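PDB 6ZS0: DMATS type aromatic prenyltransferase from Streptomyces coelicolor, which probably catalyses transfer of a dimethylallyl group to C5 of the indole ring of tryptophan. Local coordinates for residues F179-Q184 and H258-P263; P189-D194 and A203-R208. All coordinates share one frame; numbering follows the deposited sequence.

Contact 1: F179-Q184 and H258-P263; sequences FDSLPQ and HSFTDP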
loop_
_atom_site.group_PDB
_atom_site.type_symbol
_atom_site.label_atom_id
_atom_site.label_comp_id
_atom_site.label_asym_id
_atom_site.label_seq_id
_atom_site.Cartn_x
_atom_site.Cartn_y
_atom_site.Cartn_z
ATOM N N PHE A 179 2.304 -16.501 -14.883
ATOM C CA PHE A 179 3.640 -16.214 -14.307
ATOM C C PHE A 179 4.624 -15.821 -15.409
ATOM O O PHE A 179 5.447 -14.907 -15.198
ATOM C CB PHE A 179 4.206 -17.411 -13.554
ATOM C CG PHE A 179 5.549 -17.102 -12.964
ATOM C CD1 PHE A 179 5.645 -16.380 -11.786
ATOM C CD2 PHE A 179 6.713 -17.455 -13.633
ATOM C CE1 PHE A 179 6.888 -16.073 -11.255
ATOM C CE2 PHE A 179 7.954 -17.133 -13.110
ATOM C CZ PHE A 179 8.037 -16.434 -11.926
ATOM N N ASP A 180 4.561 -16.508 -16.549
ATOM C CA ASP A 180 5.528 -16.335 -17.670
ATOM C C ASP A 180 5.308 -15.021 -18.435
ATOM O O ASP A 180 6.215 -14.661 -19.187
ATOM C CB ASP A 180 5.508 -17.566 -18.576
ATOM C CG ASP A 180 6.021 -18.783 -17.837
ATOM O OD1 ASP A 180 7.064 -18.656 -17.176
ATOM O OD2 ASP A 180 5.369 -19.837 -17.907
ATOM N N SER A 181 4.205 -14.304 -18.213
ATOM C CA SER A 181 3.933 -12.963 -18.797
ATOM C C SER A 181 4.623 -11.856 -17.983
ATOM O O SER A 181 4.673 -10.718 -18.470
ATOM C CB SER A 181 2.461 -12.692 -18.890
ATOM O OG SER A 181 1.924 -12.442 -17.596
ATOM N N LEU A 182 5.108 -12.160 -16.781
ATOM C CA LEU A 182 5.691 -11.125 -15.884
ATOM C C LEU A 182 7.098 -10.769 -16.365
ATOM O O LEU A 182 7.863 -11.651 -16.778
ATOM C CB LEU A 182 5.726 -11.622 -14.442
ATOM C CG LEU A 182 4.380 -11.879 -13.777
ATOM C CD1 LEU A 182 4.579 -12.690 -12.510
ATOM C CD2 LEU A 182 3.655 -10.587 -13.479
ATOM N N PRO A 183 7.485 -9.474 -16.297
ATOM C CA PRO A 183 8.852 -9.069 -16.603
ATOM C C PRO A 183 9.838 -9.580 -15.545
ATOM O O PRO A 183 9.411 -10.017 -14.485
ATOM C CB PRO A 183 8.774 -7.540 -16.603
ATOM C CG PRO A 183 7.673 -7.245 -15.611
ATOM C CD PRO A 183 6.649 -8.339 -15.872
ATOM N N GLN A 184 11.124 -9.537 -15.869
ATOM C CA GLN A 184 12.257 -9.829 -14.960
ATOM C C GLN A 184 12.145 -8.891 -13.743
ATOM O O GLN A 184 11.833 -7.690 -13.921
ATOM C CB GLN A 184 13.585 -9.663 -15.728
ATOM C CG GLN A 184 14.861 -10.122 -14.993
ATOM C CD GLN A 184 16.113 -10.196 -15.867
ATOM O OE1 GLN A 184 16.175 -9.649 -16.978
ATOM N NE2 GLN A 184 17.142 -10.865 -15.369
ATOM N N HIS A 258 1.261 -6.129 -11.198
ATOM C CA HIS A 258 0.660 -6.649 -12.456
ATOM C C HIS A 258 -0.648 -7.309 -12.086
ATOM O O HIS A 258 -0.599 -8.286 -11.288
ATOM C CB HIS A 258 1.663 -7.589 -13.134
ATOM C CG HIS A 258 2.993 -6.930 -13.272
ATOM N ND1 HIS A 258 3.385 -6.319 -14.438
ATOM C CD2 HIS A 258 3.980 -6.714 -12.372
ATOM C CE1 HIS A 258 4.563 -5.766 -14.261
ATOM N NE2 HIS A 258 4.959 -5.993 -12.984
ATOM N N SER A 259 -1.735 -6.789 -12.638
ATOM C CA SER A 259 -3.126 -7.114 -12.262
ATOM C C SER A 259 -3.671 -8.089 -13.297
ATOM O O SER A 259 -3.685 -7.719 -14.488
ATOM C CB SER A 259 -3.982 -5.863 -12.172
ATOM O OG SER A 259 -3.637 -5.112 -11.002
ATOM N N PHE A 260 -4.074 -9.283 -12.835
ATOM C CA PHE A 260 -4.806 -10.317 -13.615
ATOM C C PHE A 260 -6.274 -10.351 -13.157
ATOM O O PHE A 260 -6.537 -10.759 -12.002
ATOM C CB PHE A 260 -4.105 -11.661 -13.430
ATOM C CG PHE A 260 -2.666 -11.676 -13.862
ATOM C CD1 PHE A 260 -2.322 -11.996 -15.171
ATOM C CD2 PHE A 260 -1.649 -11.368 -12.967
ATOM C CE1 PHE A 260 -0.994 -12.017 -15.571
ATOM C CE2 PHE A 260 -0.320 -11.386 -13.371
ATOM C CZ PHE A 260 0.006 -11.709 -14.675
ATOM N N THR A 261 -7.199 -9.942 -14.032
ATOM C CA THR A 261 -8.638 -9.764 -13.694
ATOM C C THR A 261 -9.545 -10.536 -14.658
ATOM O O THR A 261 -10.586 -11.036 -14.189
ATOM C CB THR A 261 -8.996 -8.278 -13.671
ATOM O OG1 THR A 261 -8.778 -7.775 -14.990
ATOM C CG2 THR A 261 -8.171 -7.520 -12.651
ATOM N N ASP A 262 -9.184 -10.631 -15.936
ATOM C CA ASP A 262 -9.964 -11.388 -16.954
ATOM C C ASP A 262 -9.891 -12.881 -16.623
ATOM O O ASP A 262 -8.802 -13.424 -16.441
ATOM C CB ASP A 262 -9.447 -11.112 -18.368
ATOM C CG ASP A 262 -9.052 -9.666 -18.637
ATOM O OD1 ASP A 262 -7.836 -9.420 -18.891
ATOM O OD2 ASP A 262 -9.952 -8.800 -18.604
ATOM N N PRO A 263 -11.028 -13.606 -16.503
ATOM C CA PRO A 263 -10.979 -15.047 -16.249
ATOM C C PRO A 263 -10.125 -15.794 -17.290
ATOM O O PRO A 263 -10.247 -15.513 -18.467
ATOM C CB PRO A 263 -12.451 -15.523 -16.285
ATOM C CG PRO A 263 -13.264 -14.320 -16.754
ATOM C CD PRO A 263 -12.403 -13.088 -16.548
#

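Contact 2: P189-D194 and A203-R208; sequences PFLALD and AKVYLR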
loop_
_atom_site.group_PDB
_atom_site.type_symbol
_atom_site.label_atom_id
_atom_site.label_comp_id
_atom_site.label_asym_id
_atom_site.label_seq_id
_atom_site.Cartn_x
_atom_site.Cartn_y
_atom_site.Cartn_z
ATOM N N PRO A 189 7.697 -9.360 -3.754
ATOM C CA PRO A 189 7.435 -8.981 -2.358
ATOM C C PRO A 189 5.999 -9.253 -1.895
ATOM O O PRO A 189 5.826 -9.471 -0.716
ATOM C CB PRO A 189 7.786 -7.500 -2.260
ATOM C CG PRO A 189 7.770 -6.996 -3.687
ATOM C CD PRO A 189 8.057 -8.193 -4.592
ATOM N N PHE A 190 5.018 -9.258 -2.786
ATOM C CA PHE A 190 3.601 -9.447 -2.405
ATOM C C PHE A 190 2.852 -10.159 -3.502
ATOM O O PHE A 190 3.154 -9.926 -4.698
ATOM C CB PHE A 190 2.877 -8.114 -2.199
ATOM C CG PHE A 190 3.562 -7.176 -1.246
ATOM C CD1 PHE A 190 3.452 -7.354 0.116
ATOM C CD2 PHE A 190 4.267 -6.075 -1.704
ATOM C CE1 PHE A 190 4.082 -6.496 0.997
ATOM C CE2 PHE A 190 4.909 -5.218 -0.823
ATOM C CZ PHE A 190 4.820 -5.435 0.533
ATOM N N LEU A 191 1.891 -10.993 -3.111
ATOM C CA LEU A 191 0.749 -11.311 -3.965
ATOM C C LEU A 191 -0.505 -10.829 -3.256
ATOM O O LEU A 191 -0.647 -11.086 -2.021
ATOM C CB LEU A 191 0.701 -12.808 -4.223
ATOM C CG LEU A 191 -0.364 -13.254 -5.214
ATOM C CD1 LEU A 191 0.190 -14.378 -6.072
ATOM C CD2 LEU A 191 -1.627 -13.684 -4.503
ATOM N N ALA A 192 -1.368 -10.134 -3.973
ATOM C CA ALA A 192 -2.574 -9.551 -3.372
ATOM C C ALA A 192 -3.836 -10.017 -4.117
ATOM O O ALA A 192 -3.780 -10.313 -5.314
ATOM C CB ALA A 192 -2.470 -8.068 -3.338
ATOM N N LEU A 193 -4.916 -10.115 -3.377
ATOM C CA LEU A 193 -6.264 -10.437 -3.920
ATOM C C LEU A 193 -7.212 -9.307 -3.572
ATOM O O LEU A 193 -7.308 -8.972 -2.424
ATOM C CB LEU A 193 -6.777 -11.745 -3.309
ATOM C CG LEU A 193 -6.103 -13.017 -3.780
ATOM C CD1 LEU A 193 -6.733 -14.229 -3.081
ATOM C CD2 LEU A 193 -6.230 -13.152 -5.294
ATOM N N ASP A 194 -7.935 -8.794 -4.557
ATOM C CA ASP A 194 -9.052 -7.849 -4.353
ATOM C C ASP A 194 -10.315 -8.673 -4.077
ATOM O O ASP A 194 -10.703 -9.386 -4.979
ATOM C CB ASP A 194 -9.236 -6.977 -5.592
ATOM C CG ASP A 194 -8.870 -5.539 -5.370
ATOM O OD1 ASP A 194 -9.568 -4.881 -4.572
ATOM O OD2 ASP A 194 -7.891 -5.099 -5.977
ATOM N N ALA A 203 -6.282 -10.847 -9.104
ATOM C CA ALA A 203 -4.955 -11.251 -8.565
ATOM C C ALA A 203 -3.915 -10.221 -8.970
ATOM O O ALA A 203 -3.844 -9.863 -10.154
ATOM C CB ALA A 203 -4.558 -12.609 -9.053
ATOM N N LYS A 204 -3.119 -9.777 -8.001
ATOM C CA LYS A 204 -2.091 -8.736 -8.197
ATOM C C LYS A 204 -0.742 -9.327 -7.802
ATOM O O LYS A 204 -0.637 -9.847 -6.677
ATOM C CB LYS A 204 -2.442 -7.505 -7.361
ATOM C CG LYS A 204 -3.766 -6.842 -7.725
ATOM C CD LYS A 204 -4.186 -5.749 -6.745
ATOM C CE LYS A 204 -4.911 -4.601 -7.428
ATOM N NZ LYS A 204 -3.973 -3.700 -8.141
ATOM N N VAL A 205 0.233 -9.298 -8.709
ATOM C CA VAL A 205 1.604 -9.784 -8.428
ATOM C C VAL A 205 2.516 -8.571 -8.367
ATOM O O VAL A 205 2.498 -7.766 -9.292
ATOM C CB VAL A 205 2.116 -10.798 -9.466
ATOM C CG1 VAL A 205 3.474 -11.363 -9.072
ATOM C CG2 VAL A 205 1.124 -11.935 -9.676
ATOM N N TYR A 206 3.260 -8.436 -7.284
ATOM C CA TYR A 206 4.235 -7.344 -7.099
ATOM C C TYR A 206 5.634 -7.869 -7.380
ATOM O O TYR A 206 5.970 -8.992 -6.940
ATOM C CB TYR A 206 4.148 -6.755 -5.697
ATOM C CG TYR A 206 2.922 -5.944 -5.438
ATOM C CD1 TYR A 206 1.686 -6.540 -5.313
ATOM C CD2 TYR A 206 3.003 -4.563 -5.320
ATOM C CE1 TYR A 206 0.551 -5.785 -5.078
ATOM C CE2 TYR A 206 1.883 -3.804 -5.035
ATOM C CZ TYR A 206 0.654 -4.418 -4.923
ATOM O OH TYR A 206 -0.488 -3.695 -4.693
ATOM N N LEU A 207 6.431 -7.072 -8.092
ATOM C CA LEU A 207 7.847 -7.351 -8.364
ATOM C C LEU A 207 8.687 -6.264 -7.720
ATOM O O LEU A 207 8.288 -5.092 -7.800
ATOM C CB LEU A 207 8.099 -7.361 -9.880
ATOM C CG LEU A 207 7.803 -8.666 -10.622
ATOM C CD1 LEU A 207 6.409 -9.140 -10.401
ATOM C CD2 LEU A 207 8.040 -8.479 -12.115
ATOM N N ARG A 208 9.828 -6.649 -7.178
ATOM C CA ARG A 208 10.888 -5.726 -6.707
ATOM C C ARG A 208 11.810 -5.411 -7.892
ATOM O O ARG A 208 12.117 -6.353 -8.658
ATOM C CB ARG A 208 11.673 -6.402 -5.585
ATOM C CG ARG A 208 12.464 -5.453 -4.694
ATOM C CD ARG A 208 13.150 -6.193 -3.545
ATOM N NE ARG A 208 12.589 -7.526 -3.326
ATOM C CZ ARG A 208 11.755 -7.890 -2.342
ATOM N NH1 ARG A 208 11.303 -9.128 -2.318
ATOM N NH2 ARG A 208 11.374 -7.037 -1.395
HETATM O O HOH W 1 4.794 -11.262 -6.360
#

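Contact 1: F179-Q184 and H258-P263
Apolar packing carries most of this contact, where the loop after helix 162-175 lies against the last residues of strand 254-260. Leu182 reaches in with one branch: its CD2 sits 3.6 Å from CB of His258, and the two side chains cross obliquely. The same methyl lies 4.0 Å from CZ of Phe260, approaching that ring at its edge, so it touches two side chains that project from the same face of the strand, with Ser259 between them. Both leave the strand toward the loop, with CG anti to the carbonyl carbon and beside the backbone N (chi1 -51° and -59°).

Pro183 meets the imidazole tip to tip. Its CD makes an off-centre CH-pi contact, 4.1 Å from the centroid of the His258 ring.

Ser181 OG touches the rim of Phe260 in the ring plane, 3.6 Å from CZ, but hydrogen-bonds to Ala178 O. NE2 of His258 bonds to Ser256 OG, which helps to fix the turn of the imidazole. An alanine here would remove that ring, and with it the CH-pi contact and the Ser256 bond, and would probably leave Pro183 and part of Leu182 less well packed. Within the loop, Leu182 N returns to Phe179 O, closing the 3-10 turn.

This is a helix-to-strand connection packed on the outer, helix-facing side of the antiparallel barrel built from the alpha-beta-beta-alpha repeats of the ABBA fold.

Contact 2: P189-D194 and A203-R208
Three backbone hydrogen bonds tie segments 189-194 and 203-208 together. Ala192 and Lys204 form the hydrogen-bonded pair: Ala192 N gives a nearly straight bond (172°) to Lys204 O at 2.8 Å, and Lys204 N returns one of equal length to Ala192 O. Farther along, Tyr206 N binds Phe190 O at 3.0 Å. A water donates to that same carbonyl and to Tyr206 O, so Phe190 O accepts two bonds; the water takes the place of a direct bond from Phe190 N, which stands 4.3 Å from Tyr206 O. Leu191 with Val205 and Leu193 with Ala203 are non-hydrogen-bonded pairs.

Outward from the backbone, Phe190 and Tyr206 make a T-shaped pair, the edge of Phe190 directed at the face of Tyr206 with the planes at 81°. CD2 of Phe190 stands over that face, and its CB lies 3.7 Å from Tyr206 CD1. Ala192 CB borders the far part of the same ring. Pro189 closes this end: its CD presses on Tyr206 O at 3.2 Å, while its CG lies over one face of the Arg208 guanidinium, toward the rim, and its CB is 3.7 Å from Arg208 NH2.

At the other end Asp194 OD2 meets the aliphatic CE of Lys204 at 3.4 Å; Lys204 NZ, 4.7 Å from that oxygen, is turned to Ser259 OG instead.

Strands 147-152 and 254-260 flank this antiparallel hairpin in the barrel sheet. Leu191, Leu193, Ala203 and Val205 face helix 162-175, whereas Ala192 touches Tyr151 and Tyr206 touches Cys257 of the flanking strands.

In the fold
Contacts 1 and 2 share a sheet, with centres about 10 Å apart: strand 254-260 is the next neighbour of strand 202-209. Two probable backbone hydrogen bonds join them, Phe260 N to Ala203 O and His258 N to Val205 O, each 2.8 Å. The loop 179-184 spans the same seam from the helix side, with Leu182 CD1 3.8 Å from Val205 CG1, so Val205, part of contact 2, is also where the loop of contact 1 rests. Along the chain, the hairpin of contact 2 falls between the two segments of contact 1. In ABBA prenyltransferases the reaction chamber is the barrel interior; the Tyr206 side of contact 2 probably faces it, while contact 1 lies on the outer side.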